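Local coordinates for protein hydrolase, haloacid dehalogenase-like family (PDB 3S6J) that probably acts as a metal-dependent phosphatase of the haloacid dehalogenase family, perhaps on sugar phosphates, and binds calcium, at residues M65-T68 / D69-E73. Sequence-based numbering, arbitrary orientation.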
# COMPACT_ATOMS: atom_id res chain seq x y z
N MSE E 65 14.03 18.84 -5.09
CA MSE E 65 14.81 18.98 -6.30
C MSE E 65 14.13 19.57 -7.55
O MSE E 65 14.51 20.66 -7.98
CB MSE E 65 15.51 17.66 -6.57
CG MSE E 65 15.37 17.21 -7.97
SE MSE E 65 13.85 16.03 -8.08
CE MSE E 65 14.68 14.49 -7.19
N SER E 66 13.15 18.87 -8.12
CA SER E 66 12.41 19.32 -9.30
C SER E 66 12.75 18.56 -10.57
O SER E 66 13.90 18.18 -10.81
CB SER E 66 12.52 20.83 -9.54
OG SER E 66 13.58 21.12 -10.44
N ILE E 67 11.74 18.35 -11.41
CA ILE E 67 11.90 17.57 -12.62
C ILE E 67 11.46 18.39 -13.82
O ILE E 67 10.36 18.93 -13.85
CB ILE E 67 11.08 16.26 -12.53
CG1 ILE E 67 11.52 15.41 -11.33
CG2 ILE E 67 11.18 15.47 -13.82
CD1 ILE E 67 10.64 14.20 -11.05
N THR E 68 12.34 18.49 -14.81
CA THR E 68 12.02 19.15 -16.06
C THR E 68 10.85 18.52 -16.80
O THR E 68 10.49 17.36 -16.57
CB THR E 68 13.23 19.14 -17.02
OG1 THR E 68 13.60 17.78 -17.31
CG2 THR E 68 14.42 19.88 -16.40
N ASP E 69 10.28 19.31 -17.71
CA ASP E 69 9.22 18.87 -18.61
C ASP E 69 9.64 17.64 -19.39
O ASP E 69 8.90 16.66 -19.46
CB ASP E 69 8.90 19.98 -19.61
CG ASP E 69 7.92 20.99 -19.07
OD1 ASP E 69 7.45 20.82 -17.93
OD2 ASP E 69 7.62 21.96 -19.81
N GLU E 70 10.82 17.72 -19.99
CA GLU E 70 11.38 16.66 -20.82
C GLU E 70 11.52 15.30 -20.10
O GLU E 70 11.16 14.27 -20.66
CB GLU E 70 12.72 17.11 -21.42
CG GLU E 70 13.35 16.12 -22.41
CD GLU E 70 14.58 16.69 -23.12
OE1 GLU E 70 15.40 17.38 -22.45
OE2 GLU E 70 14.73 16.45 -24.34
N GLN E 71 12.04 15.30 -18.88
CA GLN E 71 12.15 14.05 -18.12
C GLN E 71 10.78 13.57 -17.63
O GLN E 71 10.54 12.36 -17.53
CB GLN E 71 13.11 14.20 -16.93
CG GLN E 71 13.50 12.87 -16.25
CD GLN E 71 14.42 13.09 -15.06
OE1 GLN E 71 14.25 14.04 -14.30
NE2 GLN E 71 15.40 12.20 -14.88
N ALA E 72 9.91 14.51 -17.32
CA ALA E 72 8.54 14.20 -16.92
C ALA E 72 7.87 13.41 -18.03
O ALA E 72 7.21 12.40 -17.79
CB ALA E 72 7.77 15.48 -16.63
N GLU E 73 8.07 13.89 -19.25
CA GLU E 73 7.55 13.26 -20.45
C GLU E 73 8.10 11.85 -20.61
O GLU E 73 7.35 10.90 -20.86
CB GLU E 73 7.94 14.12 -21.67
CG GLU E 73 6.77 14.54 -22.55
CD GLU E 73 6.66 13.70 -23.82
OE1 GLU E 73 6.31 14.28 -24.89
OE2 GLU E 73 6.94 12.47 -23.76
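Thr68 and Ala72 close the first turn of helix 69-85, with Ala72 N donating to Thr68 O at 3.0 Å and an N-H...O angle of 155°. The next bond of the same i to i+4 pattern runs from Glu73 N to Asp69 O. Ile67 and Thr68 are extended, and from Asp69 onward the backbone is helical.

Thr68 is the N-cap. Its OG1 accepts a weak hydrogen bond from Gln71 N at 3.3 Å, nearly straight at 163°. The hydroxyl sits between the backbone N and the carbonyl carbon (chi1 60°), which turns it to the N-H of Gln71. The threonine therefore meets this turn through two acceptors: OG1 takes the N-H of Gln71, and the carbonyl takes that of Ala72. OG1 also lies 3.6 Å from Gln71 CB, where the two side chains cross at about a right angle.

Ile67 packs beside the cap. Its CG2 is anti to the backbone N and reaches the Gln71 side chain, 3.4 Å from OE1 and 3.9 Å from CB. Ile67 CG2 also lies 3.8 Å from Ala72 N, and the two methyl groups, CG2 and Ala72 CB, are a looser 4.4 Å apart. Gln71 runs extended beyond CG, across the isoleucine branch. Its NE2 is hydrogen-bonded to Glu35, which ties the amide to the region after helix 21-34.

The arrangement is a threonine N-cap at the exposed start of helix 69-85, away from the calcium sites. The helices between strands 18-19 and 91-92 are consistent with the helical cap of a haloacid dehalogenase fold. The loop 65-68 joins helix 52-63 to helix 69-85. Ile67 rests on Ser60 and Ala72 on Leu56, both of helix 52-63, while Ile37 in a loop between helices 21-34 and 41-47 touches Ile67 and Gln71.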